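Long-range contact in prolyl 4-hydroxylase (Phytophthora capsici LT1534, PDB 6IUQ), which probably hydroxylates proline residues to 4-hydroxyproline, as an iron(II)- and 2-oxoglutarate-dependent dioxygenase: residues A[144-158]-A[212-226]. Residues are numbered along the deposited sequence; the frame is centred on the assembly and turned at random.
Sequences QRNAGHGGCFPCHYD and WMLHRVLPSHAERYV. With FE2 (Fe (II) ion), chain C.
Tyr157 and Leu214 meet in a CH-pi contact: Leu214 CB rides over one ring face, 4.1 Å from the Tyr157 centroid and 29° off the normal, while Leu214 CD1 closes on Tyr157 CE1. The backbone of Trp212 and Met213 borders the ring edge. Next along, His156 and His215 form an antiparallel hydrogen-bonded pair, His156 N reaching His215 O at 2.9 Å. In both, CG lies between the backbone N and the carbonyl carbon (chi1 near 60°), which helps turn His156 NE2 (2.4 Å) and His215 NE2 (2.3 Å) to the iron; Asp158 OD1, at 2.4 Å, completes the HxD...H facial triad of the double-stranded beta-helix (DSBH, cupin-type) core. His215 ND1 donates to Met213 O in its ring plane, and His156 ND1 to Pro154 O, tilted from its own; each ring is thus gripped on the side away from the iron, His215 more squarely. Asp158 OD2 is held by Thr169 and Trp230. Farther out, Phe153 presses CB against Val217 O at 3.3 Å, its ring reaching along to Pro219 CA. At the far end strands 144-146 and 224-226 run antiparallel. There Arg145 CG lies over the Tyr225 face, 3.8 Å from the centroid, and the chain then bends at chi3, carrying NH1 into a salt bridge with the anti lone pair of Glu223 OE2 (2.8 Å); Glu223 OE1 pairs with Arg57.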
ATOM      1  N   GLN A 144      -0.703  -4.668  12.125  1.00 33.80           N
ATOM      2  CA  GLN A 144      -1.591  -5.726  11.679  1.00 32.41           C
ATOM      3  C   GLN A 144      -0.989  -7.106  11.879  1.00 34.94           C
ATOM      4  O   GLN A 144       0.144  -7.364  11.476  1.00 32.94           O
ATOM      5  CB  GLN A 144      -1.952  -5.545  10.209  1.00 34.68           C
ATOM      6  CG  GLN A 144      -2.779  -6.692   9.655  1.00 47.13           C
ATOM      7  CD  GLN A 144      -3.231  -6.470   8.229  1.00 46.12           C
ATOM      8  OE1 GLN A 144      -2.599  -6.952   7.286  1.00 52.38           O
ATOM      9  NE2 GLN A 144      -4.335  -5.743   8.062  1.00 46.28           N
ATOM     10  N   ARG A 145      -1.757  -7.987  12.514  1.00 36.15           N
ATOM     11  CA  ARG A 145      -1.398  -9.394  12.598  1.00 38.83           C
ATOM     12  C   ARG A 145      -2.401 -10.205  11.790  1.00 41.93           C
ATOM     13  O   ARG A 145      -3.614 -10.062  11.953  1.00 41.85           O
ATOM     14  CB  ARG A 145      -1.361  -9.872  14.054  1.00 42.64           C
ATOM     15  CG  ARG A 145      -0.639 -11.206  14.255  1.00 48.55           C
ATOM     16  CD  ARG A 145      -0.694 -11.680  15.715  1.00 46.88           C
ATOM     17  NE  ARG A 145      -2.009 -12.207  16.050  1.00 54.63           N
ATOM     18  CZ  ARG A 145      -2.327 -13.497  15.998  1.00 56.66           C
ATOM     19  NH1 ARG A 145      -1.410 -14.398  15.653  1.00 51.34           N
ATOM     20  NH2 ARG A 145      -3.557 -13.883  16.309  1.00 53.77           N
ATOM     21  N   ASN A 146      -1.885 -11.029  10.891  1.00 37.65           N
ATOM     22  CA  ASN A 146      -2.700 -11.963  10.138  1.00 42.89           C
ATOM     23  C   ASN A 146      -2.368 -13.371  10.608  1.00 45.98           C
ATOM     24  O   ASN A 146      -1.233 -13.832  10.446  1.00 39.54           O
ATOM     25  CB  ASN A 146      -2.453 -11.806   8.631  1.00 43.49           C
ATOM     26  CG  ASN A 146      -3.249 -12.793   7.792  1.00 50.84           C
ATOM     27  OD1 ASN A 146      -4.049 -13.570   8.316  1.00 51.76           O
ATOM     28  ND2 ASN A 146      -3.035 -12.761   6.474  1.00 44.55           N
ATOM     29  N   ALA A 147      -3.361 -14.039  11.193  1.00 46.08           N
ATOM     30  CA  ALA A 147      -3.188 -15.364  11.779  1.00 50.78           C
ATOM     31  C   ALA A 147      -2.589 -16.386  10.823  1.00 55.82           C
ATOM     32  O   ALA A 147      -1.838 -17.274  11.249  1.00 58.22           O
ATOM     33  CB  ALA A 147      -4.527 -15.873  12.301  1.00 59.33           C
ATOM     34  N   GLY A 148      -2.911 -16.251   9.536  1.00 55.30           N
ATOM     35  CA  GLY A 148      -2.492 -17.207   8.522  1.00 55.70           C
ATOM     36  C   GLY A 148      -3.640 -18.128   8.195  1.00 64.73           C
ATOM     37  O   GLY A 148      -3.473 -19.319   8.060  1.00 74.27           O
ATOM     38  N   HIS A 149      -4.841 -17.615   8.100  1.00 57.84           N
ATOM     39  CA  HIS A 149      -5.960 -18.505   7.871  1.00 66.88           C
ATOM     40  C   HIS A 149      -6.718 -18.267   6.575  1.00 66.59           C
ATOM     41  O   HIS A 149      -7.928 -18.308   6.545  1.00 68.41           O
ATOM     42  CB  HIS A 149      -6.902 -18.344   9.056  1.00 74.67           C
ATOM     43  CG  HIS A 149      -8.022 -19.334   9.104  1.00 81.60           C
ATOM     44  ND1 HIS A 149      -9.224 -19.055   9.717  1.00 83.48           N
ATOM     45  CD2 HIS A 149      -8.120 -20.603   8.642  1.00 81.88           C
ATOM     46  CE1 HIS A 149     -10.018 -20.109   9.622  1.00 83.30           C
ATOM     47  NE2 HIS A 149      -9.375 -21.059   8.968  1.00 87.56           N
ATOM     48  N   GLY A 150      -6.030 -17.964   5.498  1.00 63.28           N
ATOM     49  CA  GLY A 150      -6.800 -17.545   4.342  1.00 62.09           C
ATOM     50  C   GLY A 150      -7.524 -16.267   4.758  1.00 60.78           C
ATOM     51  O   GLY A 150      -7.006 -15.543   5.607  1.00 60.98           O
ATOM     52  N   GLY A 151      -8.704 -15.990   4.198  1.00 53.00           N
ATOM     53  CA  GLY A 151      -9.443 -14.767   4.505  1.00 43.38           C
ATOM     54  C   GLY A 151      -9.916 -13.967   3.292  1.00 45.89           C
ATOM     55  O   GLY A 151      -9.949 -14.485   2.170  1.00 44.28           O
ATOM     56  N   CYS A 152     -10.286 -12.703   3.512  1.00 40.92           N
ATOM     57  CA  CYS A 152     -10.783 -11.836   2.430  1.00 42.84           C
ATOM     58  C   CYS A 152      -9.860 -10.636   2.148  1.00 39.70           C
ATOM     59  O   CYS A 152      -9.658  -9.789   3.012  1.00 38.91           O
ATOM     60  CB  CYS A 152     -12.198 -11.329   2.755  1.00 42.58           C
ATOM     61  SG  CYS A 152     -12.941 -10.263   1.470  1.00 43.92           S
ATOM     62  N   PHE A 153      -9.320 -10.567   0.933  1.00 36.93           N
ATOM     63  CA  PHE A 153      -8.417  -9.485   0.541  1.00 37.08           C
ATOM     64  C   PHE A 153      -8.771  -8.944  -0.842  1.00 33.72           C
ATOM     65  O   PHE A 153      -8.192  -9.344  -1.849  1.00 29.60           O
ATOM     66  CB  PHE A 153      -6.962  -9.960   0.542  1.00 34.03           C
ATOM     67  CG  PHE A 153      -6.597 -10.811   1.722  1.00 38.28           C
ATOM     68  CD1 PHE A 153      -6.208 -10.231   2.918  1.00 45.49           C
ATOM     69  CD2 PHE A 153      -6.624 -12.199   1.626  1.00 41.38           C
ATOM     70  CE1 PHE A 153      -5.858 -11.021   4.011  1.00 44.71           C
ATOM     71  CE2 PHE A 153      -6.274 -12.993   2.709  1.00 48.56           C
ATOM     72  CZ  PHE A 153      -5.891 -12.403   3.902  1.00 42.94           C
ATOM     73  N   PRO A 154      -9.725  -8.024  -0.904  1.00 28.04           N
ATOM     74  CA  PRO A 154     -10.098  -7.589  -2.250  1.00 26.15           C
ATOM     75  C   PRO A 154      -9.028  -6.727  -2.918  1.00 25.79           C
ATOM     76  O   PRO A 154      -8.150  -6.166  -2.236  1.00 21.84           O
ATOM     77  CB  PRO A 154     -11.397  -6.806  -2.021  1.00 25.79           C
ATOM     78  CG  PRO A 154     -11.431  -6.496  -0.585  1.00 25.25           C
ATOM     79  CD  PRO A 154     -10.643  -7.539   0.132  1.00 26.50           C
ATOM     80  N   CYS A 155      -9.066  -6.672  -4.251  1.00 22.35           N
ATOM     81  CA  CYS A 155      -8.255  -5.706  -4.998  1.00 19.62           C
ATOM     82  C   CYS A 155      -8.712  -4.325  -4.617  1.00 18.28           C
ATOM     83  O   CYS A 155      -9.920  -4.093  -4.545  1.00 17.14           O
ATOM     84  CB  CYS A 155      -8.405  -5.888  -6.505  1.00 18.85           C
ATOM     85  SG  CYS A 155      -7.791  -7.440  -7.136  1.00 19.49           S
ATOM     86  N   HIS A 156      -7.782  -3.405  -4.362  1.00 15.68           N
ATOM     87  CA  HIS A 156      -8.200  -2.069  -3.967  1.00 15.42           C
ATOM     88  C   HIS A 156      -7.098  -1.046  -4.151  1.00 15.17           C
ATOM     89  O   HIS A 156      -5.936  -1.405  -4.334  1.00 16.31           O
ATOM     90  CB  HIS A 156      -8.641  -2.046  -2.472  1.00 12.62           C
ATOM     91  CG  HIS A 156      -7.556  -2.457  -1.507  1.00 17.85           C
ATOM     92  ND1 HIS A 156      -6.934  -3.677  -1.577  1.00 23.97           N
ATOM     93  CD2 HIS A 156      -6.935  -1.783  -0.511  1.00 21.72           C
ATOM     94  CE1 HIS A 156      -6.037  -3.777  -0.617  1.00 14.56           C
ATOM     95  NE2 HIS A 156      -6.009  -2.631   0.038  1.00 26.50           N
ATOM     96  N   TYR A 157      -7.479   0.226  -4.056  1.00 14.27           N
ATOM     97  CA  TYR A 157      -6.544   1.340  -3.869  1.00 14.11           C
ATOM     98  C   TYR A 157      -6.626   1.784  -2.403  1.00 16.04           C
ATOM     99  O   TYR A 157      -7.712   1.804  -1.834  1.00 15.77           O
ATOM    100  CB  TYR A 157      -6.887   2.494  -4.821  1.00 13.55           C
ATOM    101  CG  TYR A 157      -6.708   2.174  -6.299  1.00 15.76           C
ATOM    102  CD1 TYR A 157      -7.662   1.441  -7.003  1.00 12.88           C
ATOM    103  CD2 TYR A 157      -5.588   2.621  -6.988  1.00 13.71           C
ATOM    104  CE1 TYR A 157      -7.491   1.161  -8.362  1.00 16.96           C
ATOM    105  CE2 TYR A 157      -5.415   2.349  -8.336  1.00 15.66           C
ATOM    106  CZ  TYR A 157      -6.358   1.609  -9.013  1.00 17.99           C
ATOM    107  OH  TYR A 157      -6.176   1.342 -10.349  1.00 15.86           O
ATOM    108  N   ASP A 158      -5.488   2.112  -1.790  1.00 18.22           N
ATOM    109  CA  ASP A 158      -5.460   2.581  -0.397  1.00 19.11           C
ATOM    110  C   ASP A 158      -6.231   3.883  -0.203  1.00 14.78           C
ATOM    111  O   ASP A 158      -6.790   4.126   0.866  1.00 14.55           O
ATOM    112  CB  ASP A 158      -4.019   2.734   0.084  1.00 18.08           C
ATOM    113  CG  ASP A 158      -3.508   1.465   0.594  1.00 14.50           C
ATOM    114  OD1 ASP A 158      -4.287   0.503   0.541  1.00 22.28           O
ATOM    115  OD2 ASP A 158      -2.386   1.390   1.089  1.00 13.55           O
ATOM    116  N   TRP A 212      -3.014   5.912  -6.764  1.00 16.88           N
ATOM    117  CA  TRP A 212      -2.998   5.259  -8.076  1.00 16.63           C
ATOM    118  C   TRP A 212      -2.194   3.977  -8.196  1.00 17.45           C
ATOM    119  O   TRP A 212      -1.717   3.662  -9.284  1.00 20.58           O
ATOM    120  CB  TRP A 212      -2.529   6.226  -9.172  1.00 15.79           C
ATOM    121  CG  TRP A 212      -1.270   7.028  -8.998  1.00 18.60           C
ATOM    122  CD1 TRP A 212      -1.163   8.273  -8.420  1.00 20.10           C
ATOM    123  CD2 TRP A 212       0.039   6.714  -9.500  1.00 14.67           C
ATOM    124  NE1 TRP A 212       0.130   8.724  -8.501  1.00 12.71           N
ATOM    125  CE2 TRP A 212       0.890   7.792  -9.156  1.00 12.31           C
ATOM    126  CE3 TRP A 212       0.582   5.615 -10.177  1.00 16.88           C
ATOM    127  CZ2 TRP A 212       2.255   7.815  -9.486  1.00 14.76           C
ATOM    128  CZ3 TRP A 212       1.935   5.640 -10.512  1.00 18.09           C
ATOM    129  CH2 TRP A 212       2.760   6.736 -10.162  1.00 15.18           C
HETATM  130  N   MSE A 213      -2.057   3.226  -7.106  1.00 15.21           N
HETATM  131  CA  MSE A 213      -1.472   1.894  -7.185  1.00 14.97           C
HETATM  132  C   MSE A 213      -2.447   0.797  -6.746  1.00 13.72           C
HETATM  133  O   MSE A 213      -2.685   0.590  -5.554  1.00 16.36           O
HETATM  134  CB  MSE A 213      -0.193   1.818  -6.346  1.00 13.44           C
HETATM  135  CG  MSE A 213       0.463   0.466  -6.361  1.00 13.70           C
HETATM  136 SE   MSE A 213       0.911  -0.152  -8.185  1.00 48.83          SE
HETATM  137  CE  MSE A 213       2.009   1.344  -8.780  1.00 21.55           C
ATOM    138  N   LEU A 214      -2.991   0.080  -7.719  1.00 15.14           N
ATOM    139  CA  LEU A 214      -3.893  -1.037  -7.441  1.00 18.30           C
ATOM    140  C   LEU A 214      -3.095  -2.172  -6.806  1.00 15.72           C
ATOM    141  O   LEU A 214      -1.957  -2.446  -7.216  1.00 18.35           O
ATOM    142  CB  LEU A 214      -4.601  -1.508  -8.731  1.00 17.55           C
ATOM    143  CG  LEU A 214      -5.599  -2.664  -8.570  1.00 17.04           C
ATOM    144  CD1 LEU A 214      -6.845  -2.215  -7.822  1.00 13.63           C
ATOM    145  CD2 LEU A 214      -5.967  -3.298  -9.908  1.00 12.50           C
ATOM    146  N   HIS A 215      -3.655  -2.821  -5.789  1.00 13.91           N
ATOM    147  CA  HIS A 215      -2.946  -3.940  -5.150  1.00 15.46           C
ATOM    148  C   HIS A 215      -3.900  -4.849  -4.406  1.00 14.40           C
ATOM    149  O   HIS A 215      -5.075  -4.543  -4.250  1.00 15.07           O
ATOM    150  CB  HIS A 215      -1.862  -3.443  -4.181  1.00 10.01           C
ATOM    151  CG  HIS A 215      -2.394  -2.632  -3.038  1.00 15.02           C
ATOM    152  ND1 HIS A 215      -2.803  -1.325  -3.182  1.00 12.92           N
ATOM    153  CD2 HIS A 215      -2.595  -2.950  -1.737  1.00 10.21           C
ATOM    154  CE1 HIS A 215      -3.215  -0.864  -2.015  1.00 11.85           C
ATOM    155  NE2 HIS A 215      -3.115  -1.836  -1.119  1.00 18.43           N
ATOM    156  N   ARG A 216      -3.377  -5.991  -3.983  1.00 17.24           N
ATOM    157  CA  ARG A 216      -4.075  -6.888  -3.085  1.00 16.28           C
ATOM    158  C   ARG A 216      -3.020  -7.641  -2.310  1.00 21.82           C
ATOM    159  O   ARG A 216      -1.838  -7.684  -2.698  1.00 19.66           O
ATOM    160  CB  ARG A 216      -4.989  -7.865  -3.847  1.00 21.55           C
ATOM    161  CG  ARG A 216      -4.224  -8.903  -4.696  1.00 19.18           C
ATOM    162  CD  ARG A 216      -5.164  -9.809  -5.487  1.00 24.46           C
ATOM    163  NE  ARG A 216      -4.451 -10.592  -6.515  1.00 31.60           N
ATOM    164  CZ  ARG A 216      -5.043 -11.299  -7.482  1.00 29.34           C
ATOM    165  NH1 ARG A 216      -6.378 -11.345  -7.582  1.00 26.63           N
ATOM    166  NH2 ARG A 216      -4.302 -11.964  -8.354  1.00 26.35           N
ATOM    167  N   VAL A 217      -3.453  -8.251  -1.215  1.00 27.99           N
ATOM    168  CA  VAL A 217      -2.599  -9.117  -0.430  1.00 19.04           C
ATOM    169  C   VAL A 217      -2.963 -10.574  -0.738  1.00 26.02           C
ATOM    170  O   VAL A 217      -4.135 -10.927  -0.772  1.00 26.29           O
ATOM    171  CB  VAL A 217      -2.750  -8.791   1.073  1.00 26.97           C
ATOM    172  CG1 VAL A 217      -1.997  -9.774   1.921  1.00 28.91           C
ATOM    173  CG2 VAL A 217      -2.264  -7.352   1.365  1.00 16.04           C
ATOM    174  N   LEU A 218      -1.960 -11.416  -0.990  1.00 26.80           N
ATOM    175  CA  LEU A 218      -2.207 -12.840  -1.242  1.00 30.03           C
ATOM    176  C   LEU A 218      -2.380 -13.580   0.087  1.00 30.20           C
ATOM    177  O   LEU A 218      -1.924 -13.100   1.129  1.00 28.11           O
ATOM    178  CB  LEU A 218      -1.074 -13.458  -2.075  1.00 22.23           C
ATOM    179  CG  LEU A 218      -0.859 -12.725  -3.407  1.00 24.94           C
ATOM    180  CD1 LEU A 218       0.145 -13.425  -4.282  1.00 19.55           C
ATOM    181  CD2 LEU A 218      -2.187 -12.587  -4.145  1.00 24.82           C
ATOM    182  N   PRO A 219      -3.084 -14.728   0.061  1.00 36.19           N
ATOM    183  CA  PRO A 219      -3.326 -15.507   1.282  1.00 29.25           C
ATOM    184  C   PRO A 219      -2.037 -15.927   1.951  1.00 32.88           C
ATOM    185  O   PRO A 219      -1.078 -16.309   1.281  1.00 32.30           O
ATOM    186  CB  PRO A 219      -4.086 -16.741   0.783  1.00 32.13           C
ATOM    187  CG  PRO A 219      -4.732 -16.304  -0.506  1.00 38.80           C
ATOM    188  CD  PRO A 219      -3.766 -15.309  -1.114  1.00 35.57           C
ATOM    189  N   SER A 220      -2.037 -15.859   3.273  1.00 35.13           N
ATOM    190  CA  SER A 220      -0.911 -16.273   4.072  1.00 40.05           C
ATOM    191  C   SER A 220      -1.196 -17.632   4.706  1.00 43.31           C
ATOM    192  O   SER A 220      -2.310 -17.895   5.158  1.00 45.08           O
ATOM    193  CB  SER A 220      -0.615 -15.224   5.149  1.00 41.04           C
ATOM    194  OG  SER A 220       0.698 -15.387   5.686  1.00 44.97           O
ATOM    195  N   HIS A 221      -0.179 -18.486   4.742  1.00 42.66           N
ATOM    196  CA  HIS A 221      -0.293 -19.794   5.370  1.00 46.53           C
ATOM    197  C   HIS A 221       0.507 -19.833   6.660  1.00 48.46           C
ATOM    198  O   HIS A 221       0.666 -20.886   7.270  1.00 62.18           O
ATOM    199  CB  HIS A 221       0.177 -20.874   4.406  1.00 45.93           C
ATOM    200  CG  HIS A 221      -0.470 -20.783   3.062  1.00 53.98           C
ATOM    201  ND1 HIS A 221       0.250 -20.667   1.893  1.00 52.81           N
ATOM    202  CD2 HIS A 221      -1.777 -20.754   2.706  1.00 54.84           C
ATOM    203  CE1 HIS A 221      -0.587 -20.586   0.872  1.00 56.76           C
ATOM    204  NE2 HIS A 221      -1.822 -20.634   1.340  1.00 55.53           N
ATOM    205  N   ALA A 222       1.001 -18.669   7.065  1.00 46.00           N
ATOM    206  CA  ALA A 222       1.776 -18.520   8.291  1.00 47.12           C
ATOM    207  C   ALA A 222       1.405 -17.201   8.953  1.00 47.10           C
ATOM    208  O   ALA A 222       0.783 -16.348   8.318  1.00 46.45           O
ATOM    209  CB  ALA A 222       3.272 -18.572   7.996  1.00 42.73           C
ATOM    210  N   GLU A 223       1.764 -17.048  10.227  1.00 48.61           N
ATOM    211  CA  GLU A 223       1.571 -15.786  10.940  1.00 46.33           C
ATOM    212  C   GLU A 223       2.333 -14.677  10.207  1.00 43.13           C
ATOM    213  O   GLU A 223       3.470 -14.876   9.780  1.00 38.58           O
ATOM    214  CB  GLU A 223       2.041 -15.900  12.393  1.00 38.11           C
ATOM    215  CG  GLU A 223       1.625 -14.722  13.272  1.00 50.90           C
ATOM    216  CD  GLU A 223       2.193 -14.801  14.688  1.00 53.60           C
ATOM    217  OE1 GLU A 223       3.424 -14.990  14.829  1.00 49.57           O
ATOM    218  OE2 GLU A 223       1.406 -14.661  15.655  1.00 51.84           O
ATOM    219  N   ARG A 224       1.688 -13.524  10.051  1.00 35.70           N
ATOM    220  CA  ARG A 224       2.220 -12.418   9.256  1.00 37.44           C
ATOM    221  C   ARG A 224       1.992 -11.106   9.994  1.00 34.46           C
ATOM    222  O   ARG A 224       0.851 -10.737  10.286  1.00 31.78           O
ATOM    223  CB  ARG A 224       1.557 -12.378   7.864  1.00 34.57           C
ATOM    224  CG  ARG A 224       2.044 -11.292   6.869  1.00 32.35           C
ATOM    225  CD  ARG A 224       0.995 -11.131   5.749  1.00 33.29           C
ATOM    226  NE  ARG A 224       1.404 -10.406   4.542  1.00 26.50           N
ATOM    227  CZ  ARG A 224       0.933  -9.204   4.205  1.00 34.68           C
ATOM    228  NH1 ARG A 224       0.058  -8.592   4.999  1.00 26.05           N
ATOM    229  NH2 ARG A 224       1.331  -8.607   3.079  1.00 29.92           N
ATOM    230  N   TYR A 225       3.083 -10.418  10.312  1.00 33.90           N
ATOM    231  CA  TYR A 225       3.014  -9.083  10.897  1.00 29.19           C
ATOM    232  C   TYR A 225       3.409  -8.045   9.865  1.00 30.56           C
ATOM    233  O   TYR A 225       4.339  -8.261   9.077  1.00 28.67           O
ATOM    234  CB  TYR A 225       3.933  -8.955  12.103  1.00 30.36           C
ATOM    235  CG  TYR A 225       3.403  -9.505  13.405  1.00 38.10           C
ATOM    236  CD1 TYR A 225       2.596  -8.728  14.233  1.00 34.47           C
ATOM    237  CD2 TYR A 225       3.740 -10.782  13.832  1.00 32.69           C
ATOM    238  CE1 TYR A 225       2.128  -9.217  15.433  1.00 35.08           C
ATOM    239  CE2 TYR A 225       3.277 -11.280  15.036  1.00 33.05           C
ATOM    240  CZ  TYR A 225       2.475 -10.493  15.833  1.00 41.72           C
ATOM    241  OH  TYR A 225       2.009 -10.978  17.040  1.00 45.45           O
ATOM    242  N   VAL A 226       2.698  -6.921   9.869  1.00 25.30           N
ATOM    243  CA  VAL A 226       3.061  -5.802   9.023  1.00 26.12           C
ATOM    244  C   VAL A 226       2.782  -4.481   9.737  1.00 25.32           C
ATOM    245  O   VAL A 226       1.803  -4.341  10.461  1.00 29.97           O
ATOM    246  CB  VAL A 226       2.322  -5.854   7.663  1.00 28.73           C
ATOM    247  CG1 VAL A 226       0.808  -5.926   7.861  1.00 28.98           C
ATOM    248  CG2 VAL A 226       2.710  -4.656   6.821  1.00 22.44           C
TER
HETATM  249 FE   FE2 C 401      -4.024  -1.853   1.019  1.00 20.00          FE
HETATM  250  O   HOH W   1      -1.974 -12.107   4.124  1.00 38.91           O
HETATM  251  O   HOH W   2      -6.046  -7.092  -0.564  1.00 25.96           O
HETATM  252  O   HOH W   3      -3.053   2.036  -3.274  1.00 13.29           O